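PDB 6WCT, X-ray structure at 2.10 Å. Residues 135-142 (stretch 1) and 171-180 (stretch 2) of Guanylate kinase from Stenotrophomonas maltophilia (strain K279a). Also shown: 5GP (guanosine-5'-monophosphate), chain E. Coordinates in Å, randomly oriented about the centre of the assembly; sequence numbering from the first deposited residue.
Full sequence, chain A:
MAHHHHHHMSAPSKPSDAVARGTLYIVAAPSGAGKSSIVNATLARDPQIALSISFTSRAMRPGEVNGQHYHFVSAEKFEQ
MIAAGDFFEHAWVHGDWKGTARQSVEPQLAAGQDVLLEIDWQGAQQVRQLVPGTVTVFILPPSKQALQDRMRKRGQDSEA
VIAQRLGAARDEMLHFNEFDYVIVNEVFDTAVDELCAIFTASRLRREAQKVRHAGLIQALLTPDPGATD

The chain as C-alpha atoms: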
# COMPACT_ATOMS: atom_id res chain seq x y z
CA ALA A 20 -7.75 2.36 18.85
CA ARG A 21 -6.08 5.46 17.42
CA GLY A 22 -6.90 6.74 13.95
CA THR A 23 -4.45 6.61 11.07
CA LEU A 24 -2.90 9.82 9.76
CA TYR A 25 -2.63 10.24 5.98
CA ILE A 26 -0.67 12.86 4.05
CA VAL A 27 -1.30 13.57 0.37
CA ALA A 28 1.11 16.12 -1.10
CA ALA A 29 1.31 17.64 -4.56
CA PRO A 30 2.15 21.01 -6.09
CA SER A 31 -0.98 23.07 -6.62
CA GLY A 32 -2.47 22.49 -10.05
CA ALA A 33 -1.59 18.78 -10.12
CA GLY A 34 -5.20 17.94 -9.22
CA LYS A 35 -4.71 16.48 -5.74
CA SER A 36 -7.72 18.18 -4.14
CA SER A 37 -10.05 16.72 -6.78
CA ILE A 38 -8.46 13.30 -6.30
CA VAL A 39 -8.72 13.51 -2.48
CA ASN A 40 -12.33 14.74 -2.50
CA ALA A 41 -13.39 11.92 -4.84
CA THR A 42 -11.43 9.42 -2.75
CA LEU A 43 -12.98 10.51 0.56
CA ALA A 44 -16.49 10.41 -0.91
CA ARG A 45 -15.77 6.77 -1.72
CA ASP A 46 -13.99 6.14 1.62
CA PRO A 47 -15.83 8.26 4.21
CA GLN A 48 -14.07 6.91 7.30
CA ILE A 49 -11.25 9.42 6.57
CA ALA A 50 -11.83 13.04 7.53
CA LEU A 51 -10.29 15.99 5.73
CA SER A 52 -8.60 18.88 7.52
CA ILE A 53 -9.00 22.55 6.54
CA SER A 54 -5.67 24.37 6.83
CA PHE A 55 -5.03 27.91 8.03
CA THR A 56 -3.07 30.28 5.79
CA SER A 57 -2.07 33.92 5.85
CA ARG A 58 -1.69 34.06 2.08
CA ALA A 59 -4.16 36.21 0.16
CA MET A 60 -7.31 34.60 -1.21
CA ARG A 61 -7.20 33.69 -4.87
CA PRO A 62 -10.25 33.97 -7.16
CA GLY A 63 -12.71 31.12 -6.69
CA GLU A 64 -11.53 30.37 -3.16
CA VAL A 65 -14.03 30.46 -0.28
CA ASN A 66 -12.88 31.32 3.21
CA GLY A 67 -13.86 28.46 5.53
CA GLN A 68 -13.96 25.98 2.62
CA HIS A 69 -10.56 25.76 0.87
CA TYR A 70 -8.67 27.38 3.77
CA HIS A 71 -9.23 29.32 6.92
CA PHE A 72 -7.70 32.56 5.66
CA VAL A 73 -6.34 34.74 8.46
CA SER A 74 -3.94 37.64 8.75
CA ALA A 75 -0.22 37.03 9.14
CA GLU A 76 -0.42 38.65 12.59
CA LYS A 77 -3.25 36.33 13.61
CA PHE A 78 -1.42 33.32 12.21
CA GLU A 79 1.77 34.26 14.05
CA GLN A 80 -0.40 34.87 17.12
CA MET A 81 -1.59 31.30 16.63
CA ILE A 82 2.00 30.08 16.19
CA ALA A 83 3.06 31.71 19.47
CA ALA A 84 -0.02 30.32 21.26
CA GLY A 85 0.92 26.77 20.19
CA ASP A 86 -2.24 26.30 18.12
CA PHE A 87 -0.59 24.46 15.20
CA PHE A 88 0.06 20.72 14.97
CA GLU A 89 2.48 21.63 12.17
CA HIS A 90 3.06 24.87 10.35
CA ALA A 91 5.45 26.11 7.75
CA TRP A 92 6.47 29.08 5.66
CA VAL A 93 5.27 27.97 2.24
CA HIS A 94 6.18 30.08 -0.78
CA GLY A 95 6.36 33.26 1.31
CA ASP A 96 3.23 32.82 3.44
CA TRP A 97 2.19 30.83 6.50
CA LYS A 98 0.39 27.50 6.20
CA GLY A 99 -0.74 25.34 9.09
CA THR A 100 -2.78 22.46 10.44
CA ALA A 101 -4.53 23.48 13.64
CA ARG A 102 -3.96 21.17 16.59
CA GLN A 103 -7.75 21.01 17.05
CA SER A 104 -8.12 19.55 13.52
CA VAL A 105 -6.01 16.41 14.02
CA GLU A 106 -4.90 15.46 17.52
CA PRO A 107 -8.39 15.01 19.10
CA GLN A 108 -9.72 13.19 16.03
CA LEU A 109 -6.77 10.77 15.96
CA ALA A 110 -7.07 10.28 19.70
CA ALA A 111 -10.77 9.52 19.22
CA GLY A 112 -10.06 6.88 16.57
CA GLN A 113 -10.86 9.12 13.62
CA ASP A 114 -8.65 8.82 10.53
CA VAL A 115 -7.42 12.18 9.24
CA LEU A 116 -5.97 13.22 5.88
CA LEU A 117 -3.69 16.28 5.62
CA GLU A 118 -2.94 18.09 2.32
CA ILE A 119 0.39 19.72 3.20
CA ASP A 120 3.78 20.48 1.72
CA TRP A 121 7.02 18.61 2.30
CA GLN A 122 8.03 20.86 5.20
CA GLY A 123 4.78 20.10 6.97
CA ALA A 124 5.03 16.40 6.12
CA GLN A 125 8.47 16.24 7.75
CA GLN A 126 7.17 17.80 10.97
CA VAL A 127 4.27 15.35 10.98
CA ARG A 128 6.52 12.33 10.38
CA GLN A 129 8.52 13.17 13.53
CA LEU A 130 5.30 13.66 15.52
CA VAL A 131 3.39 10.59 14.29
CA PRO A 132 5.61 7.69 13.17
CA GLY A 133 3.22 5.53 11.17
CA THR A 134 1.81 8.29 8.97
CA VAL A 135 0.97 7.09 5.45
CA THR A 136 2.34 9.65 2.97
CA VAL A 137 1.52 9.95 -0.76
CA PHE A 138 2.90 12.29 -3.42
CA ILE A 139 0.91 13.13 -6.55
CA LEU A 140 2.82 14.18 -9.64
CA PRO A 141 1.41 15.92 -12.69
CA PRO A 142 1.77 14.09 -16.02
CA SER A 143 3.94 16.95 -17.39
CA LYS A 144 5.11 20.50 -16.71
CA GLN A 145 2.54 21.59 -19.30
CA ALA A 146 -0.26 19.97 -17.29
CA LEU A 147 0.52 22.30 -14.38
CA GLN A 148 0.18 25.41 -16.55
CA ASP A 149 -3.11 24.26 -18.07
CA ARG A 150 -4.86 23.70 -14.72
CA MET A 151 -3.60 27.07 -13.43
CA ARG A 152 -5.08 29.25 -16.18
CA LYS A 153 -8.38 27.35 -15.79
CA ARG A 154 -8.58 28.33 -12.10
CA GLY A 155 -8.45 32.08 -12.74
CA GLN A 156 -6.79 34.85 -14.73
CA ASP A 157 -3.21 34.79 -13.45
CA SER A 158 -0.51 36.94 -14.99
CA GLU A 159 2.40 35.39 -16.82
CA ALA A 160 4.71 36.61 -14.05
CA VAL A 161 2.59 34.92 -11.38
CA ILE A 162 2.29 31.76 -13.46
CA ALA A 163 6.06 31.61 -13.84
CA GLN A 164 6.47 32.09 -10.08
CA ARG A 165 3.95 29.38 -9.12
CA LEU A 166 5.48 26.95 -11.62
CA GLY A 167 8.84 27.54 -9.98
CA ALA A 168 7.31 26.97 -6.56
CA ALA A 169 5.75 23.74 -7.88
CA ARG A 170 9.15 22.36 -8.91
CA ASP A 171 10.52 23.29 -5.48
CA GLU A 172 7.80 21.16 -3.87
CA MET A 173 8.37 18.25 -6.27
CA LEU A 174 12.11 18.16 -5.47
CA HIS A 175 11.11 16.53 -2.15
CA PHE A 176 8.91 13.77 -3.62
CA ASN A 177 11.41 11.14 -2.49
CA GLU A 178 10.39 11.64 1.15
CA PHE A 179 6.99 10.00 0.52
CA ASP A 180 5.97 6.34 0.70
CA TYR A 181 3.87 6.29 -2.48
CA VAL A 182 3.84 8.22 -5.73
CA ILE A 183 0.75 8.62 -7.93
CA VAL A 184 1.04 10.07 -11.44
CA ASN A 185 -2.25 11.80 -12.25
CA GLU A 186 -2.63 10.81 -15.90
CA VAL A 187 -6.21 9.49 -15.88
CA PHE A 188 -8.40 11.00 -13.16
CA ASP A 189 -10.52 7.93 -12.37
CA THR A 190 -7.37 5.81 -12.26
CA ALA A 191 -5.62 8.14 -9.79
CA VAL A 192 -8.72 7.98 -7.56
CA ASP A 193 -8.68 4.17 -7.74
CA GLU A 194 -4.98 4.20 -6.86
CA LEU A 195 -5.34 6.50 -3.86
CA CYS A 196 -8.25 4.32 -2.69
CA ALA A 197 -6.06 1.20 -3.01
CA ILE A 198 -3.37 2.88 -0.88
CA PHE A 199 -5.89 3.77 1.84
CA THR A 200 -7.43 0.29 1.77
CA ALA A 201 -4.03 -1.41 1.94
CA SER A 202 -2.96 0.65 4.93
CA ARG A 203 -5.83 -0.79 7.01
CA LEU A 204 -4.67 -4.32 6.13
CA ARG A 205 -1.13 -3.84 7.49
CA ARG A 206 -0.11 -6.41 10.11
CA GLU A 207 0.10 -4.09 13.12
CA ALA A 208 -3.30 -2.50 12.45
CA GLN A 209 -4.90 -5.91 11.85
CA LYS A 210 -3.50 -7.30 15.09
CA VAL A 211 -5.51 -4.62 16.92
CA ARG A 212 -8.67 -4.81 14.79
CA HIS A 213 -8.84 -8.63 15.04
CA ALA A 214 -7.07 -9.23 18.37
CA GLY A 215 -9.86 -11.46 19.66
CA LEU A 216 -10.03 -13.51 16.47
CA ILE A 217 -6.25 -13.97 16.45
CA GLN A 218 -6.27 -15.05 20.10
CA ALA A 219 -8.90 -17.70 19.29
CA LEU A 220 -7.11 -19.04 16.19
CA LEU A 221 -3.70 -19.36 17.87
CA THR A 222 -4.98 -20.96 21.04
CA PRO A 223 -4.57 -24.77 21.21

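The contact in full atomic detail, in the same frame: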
# COMPACT_ATOMS: atom_id res chain seq x y z
N VAL A 135 0.92 7.59 6.82
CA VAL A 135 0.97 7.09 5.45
C VAL A 135 1.03 8.30 4.53
O VAL A 135 0.10 9.11 4.51
CB VAL A 135 -0.25 6.21 5.13
CG1 VAL A 135 -0.28 5.82 3.63
CG2 VAL A 135 -0.25 4.98 6.00
N THR A 136 2.11 8.44 3.75
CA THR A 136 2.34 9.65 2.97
C THR A 136 2.38 9.34 1.48
O THR A 136 3.03 8.37 1.07
CB THR A 136 3.63 10.36 3.42
OG1 THR A 136 4.74 9.54 3.11
CG2 THR A 136 3.63 10.62 4.96
N VAL A 137 1.69 10.15 0.68
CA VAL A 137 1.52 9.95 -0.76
C VAL A 137 1.87 11.23 -1.49
O VAL A 137 1.42 12.31 -1.10
CB VAL A 137 0.08 9.54 -1.11
CG1 VAL A 137 -0.05 9.26 -2.63
CG2 VAL A 137 -0.41 8.36 -0.24
N PHE A 138 2.62 11.13 -2.59
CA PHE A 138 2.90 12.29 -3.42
C PHE A 138 2.25 12.12 -4.78
O PHE A 138 2.33 11.05 -5.39
CB PHE A 138 4.40 12.55 -3.61
CG PHE A 138 4.72 13.99 -3.94
CD1 PHE A 138 4.64 14.46 -5.24
CD2 PHE A 138 5.06 14.89 -2.94
CE1 PHE A 138 4.90 15.79 -5.52
CE2 PHE A 138 5.33 16.21 -3.22
CZ PHE A 138 5.24 16.67 -4.51
N ILE A 139 1.60 13.17 -5.26
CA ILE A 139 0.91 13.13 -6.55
C ILE A 139 1.66 14.04 -7.50
O ILE A 139 1.87 15.23 -7.20
CB ILE A 139 -0.58 13.49 -6.42
CG1 ILE A 139 -1.27 12.48 -5.49
CG2 ILE A 139 -1.24 13.53 -7.79
CD1 ILE A 139 -2.77 12.62 -5.36
N LEU A 140 2.09 13.48 -8.62
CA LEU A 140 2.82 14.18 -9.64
C LEU A 140 1.91 14.47 -10.82
O LEU A 140 1.03 13.66 -11.13
CB LEU A 140 4.02 13.36 -10.14
CG LEU A 140 5.19 13.12 -9.16
CD1 LEU A 140 6.29 12.29 -9.84
CD2 LEU A 140 5.74 14.43 -8.64
N PRO A 141 2.10 15.63 -11.44
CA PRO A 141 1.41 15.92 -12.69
C PRO A 141 2.00 15.11 -13.83
O PRO A 141 3.16 14.68 -13.75
CB PRO A 141 1.66 17.43 -12.88
CG PRO A 141 2.97 17.66 -12.20
CD PRO A 141 2.94 16.75 -10.99
N PRO A 142 1.24 14.86 -14.89
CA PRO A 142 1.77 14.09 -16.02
C PRO A 142 2.77 14.86 -16.88
O PRO A 142 3.35 14.27 -17.79
CB PRO A 142 0.52 13.71 -16.81
CG PRO A 142 -0.44 14.83 -16.51
CD PRO A 142 -0.17 15.24 -15.09
N ASP A 171 9.93 23.34 -6.81
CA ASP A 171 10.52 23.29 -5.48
C ASP A 171 9.83 22.26 -4.60
O ASP A 171 10.49 21.56 -3.82
CB ASP A 171 10.49 24.67 -4.81
CG ASP A 171 11.41 25.67 -5.50
OD1 ASP A 171 12.45 25.26 -6.07
OD2 ASP A 171 11.10 26.88 -5.46
N GLU A 172 8.50 22.16 -4.68
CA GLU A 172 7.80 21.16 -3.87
C GLU A 172 8.12 19.76 -4.36
O GLU A 172 8.36 18.86 -3.56
CB GLU A 172 6.28 21.41 -3.85
CG GLU A 172 5.81 22.60 -2.99
CD GLU A 172 4.29 22.81 -3.03
OE1 GLU A 172 3.56 21.81 -3.18
OE2 GLU A 172 3.81 23.98 -2.92
N MET A 173 8.14 19.56 -5.69
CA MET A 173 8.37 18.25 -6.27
C MET A 173 9.78 17.73 -6.04
O MET A 173 9.98 16.51 -6.09
CB MET A 173 8.05 18.27 -7.78
CG MET A 173 6.58 18.49 -8.08
SD MET A 173 6.20 18.31 -9.85
CE MET A 173 6.96 19.79 -10.53
N LEU A 174 10.75 18.61 -5.77
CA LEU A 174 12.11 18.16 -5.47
C LEU A 174 12.17 17.25 -4.26
O LEU A 174 13.13 16.49 -4.11
CB LEU A 174 13.03 19.36 -5.22
CG LEU A 174 13.59 20.18 -6.38
CD1 LEU A 174 14.27 21.42 -5.80
CD2 LEU A 174 14.58 19.35 -7.21
N HIS A 175 11.15 17.30 -3.39
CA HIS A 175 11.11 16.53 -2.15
C HIS A 175 10.20 15.31 -2.25
O HIS A 175 9.80 14.78 -1.21
CB HIS A 175 10.65 17.41 -0.99
CG HIS A 175 11.64 18.46 -0.59
ND1 HIS A 175 12.60 18.24 0.38
CD2 HIS A 175 11.87 19.70 -1.08
CE1 HIS A 175 13.34 19.33 0.51
NE2 HIS A 175 12.93 20.22 -0.37
N PHE A 176 9.82 14.90 -3.46
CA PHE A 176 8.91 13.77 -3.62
C PHE A 176 9.48 12.50 -3.00
O PHE A 176 8.73 11.62 -2.58
CB PHE A 176 8.63 13.51 -5.11
CG PHE A 176 9.69 12.69 -5.78
CD1 PHE A 176 10.87 13.29 -6.21
CD2 PHE A 176 9.56 11.31 -5.92
CE1 PHE A 176 11.88 12.55 -6.79
CE2 PHE A 176 10.57 10.56 -6.48
CZ PHE A 176 11.73 11.17 -6.92
N ASN A 177 10.80 12.37 -2.98
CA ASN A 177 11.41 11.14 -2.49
C ASN A 177 11.15 10.88 -1.02
O ASN A 177 11.41 9.77 -0.56
CB ASN A 177 12.92 11.14 -2.75
CG ASN A 177 13.50 9.77 -2.72
OD1 ASN A 177 13.14 8.92 -3.51
ND2 ASN A 177 14.41 9.54 -1.78
N GLU A 178 10.65 11.86 -0.27
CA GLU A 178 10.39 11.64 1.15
C GLU A 178 9.10 10.87 1.42
O GLU A 178 8.83 10.53 2.58
CB GLU A 178 10.37 13.00 1.86
CG GLU A 178 11.73 13.67 1.79
CD GLU A 178 11.67 15.17 1.94
OE1 GLU A 178 10.64 15.69 2.41
OE2 GLU A 178 12.68 15.84 1.59
N PHE A 179 8.33 10.55 0.38
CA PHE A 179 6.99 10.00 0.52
C PHE A 179 6.96 8.50 0.22
O PHE A 179 7.79 7.98 -0.53
CB PHE A 179 6.03 10.79 -0.38
CG PHE A 179 5.80 12.21 0.10
CD1 PHE A 179 6.77 13.19 -0.09
CD2 PHE A 179 4.66 12.55 0.79
CE1 PHE A 179 6.59 14.48 0.37
CE2 PHE A 179 4.46 13.86 1.27
CZ PHE A 179 5.43 14.82 1.06
N ASP A 180 6.01 7.80 0.85
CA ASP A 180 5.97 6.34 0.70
C ASP A 180 5.49 5.92 -0.69
O ASP A 180 5.96 4.93 -1.26
CB ASP A 180 5.07 5.71 1.75
CG ASP A 180 5.50 6.08 3.17
OD1 ASP A 180 6.67 5.82 3.52
OD2 ASP A 180 4.65 6.60 3.93
P 5GP E . -1.54 26.74 -2.28
O1P 5GP E . -2.98 26.49 -1.89
O2P 5GP E . -1.28 26.86 -3.78
O3P 5GP E . -0.90 27.91 -1.58
O5' 5GP E . -0.70 25.52 -1.76
C5' 5GP E . 0.70 25.62 -1.61
C4' 5GP E . 1.23 24.42 -0.89
O4' 5GP E . 0.94 24.56 0.53
C3' 5GP E . 0.60 23.09 -1.32
O3' 5GP E . 1.60 22.09 -1.43
C2' 5GP E . -0.29 22.73 -0.15
O2' 5GP E . -0.52 21.35 0.03
C1' 5GP E . 0.50 23.32 1.00
N9 5GP E . -0.29 23.51 2.21
C8 5GP E . -1.65 23.65 2.29
N7 5GP E . -2.10 23.60 3.51
C5 5GP E . -0.97 23.44 4.29
C6 5GP E . -0.83 23.27 5.68
O6 5GP E . -1.74 23.23 6.51
N1 5GP E . 0.49 23.08 6.06
C2 5GP E . 1.56 23.06 5.19
N2 5GP E . 2.77 22.84 5.72
N3 5GP E . 1.43 23.22 3.88
C4 5GP E . 0.16 23.39 3.50

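The most unusual feature is the way Asp180 and Thr136 hold each other through both backbone and side chain. Asp180 N donates a hydrogen bond to Thr136 OG1 at 3.1 Å, with an N-H...acceptor angle of 152°. The same Asp180 N makes a weak hydrogen bond to Thr136 O at 3.0 Å, where the angle falls to 127°. In return, Thr136 N donates to Asp180 OD2 at 3.1 Å, with an angle of 160°. Each residue therefore gives its amide proton to the other. Thr136 has chi1 near 66° (p), and its CA-to-CB bond points toward stretch 2. Asp180 starts sideways, but the end of its side chain comes nearer to the strand. The acceptor for Thr136 N is thus a side-chain carboxylate oxygen, not a main-chain carbonyl. Thr136 OG1 and Asp180 OD2 also lie 3.1 Å apart.

The rest of the contact is mainly apolar and centres on Phe138. Along strand 135-140, Thr136 and Phe138 point toward stretch 2, while Val135 and Val137 point away. This is the usual alternation of a strand. Phe138 has the largest area covered by the other stretch.

Phe138 and Phe179 form an edge-to-face pair. The edge of Phe138 meets the face of Phe179, with ring centroids 5.2 Å apart and planes at 69°. The closest atoms are Phe138 CD2 and Phe179 CE1, at 3.7 Å. Phe179 also packs on Thr136, with Thr136 CB 3.6 Å from Phe179 CD2.

Phe176 covers one face of the Phe138 ring. Phe176 CB lies 4.2 Å from the centroid of the Phe138 ring, 14° off the ring normal, so this is a CH-pi contact. The Phe176 ring itself leads away from the strand; it is the start of the side chain that packs here.

Met173 extends the apolar surface toward the end of the strand. Met173 CG is 4.1 Å from Phe138 CE1. Met173 SD is 4.1 Å from Leu140 CD2 and 3.8 Å from Pro141 CD. This one side chain thus touches three residues of stretch 1.

The backbone of stretch 2 turns compactly beside Phe138. A type I beta turn runs from Met173 to Phe176, and Phe176 N donates a hydrogen bond to Met173 O at 3.1 Å. Phe179 N donates one to Phe176 O at 3.2 Å.

Glu172 links this region to the ligand. The O3' of 5GP donates a hydrogen bond to Glu172 OE1 at 2.6 Å, while Glu172 O lies 3.9 Å from Phe138 CZ.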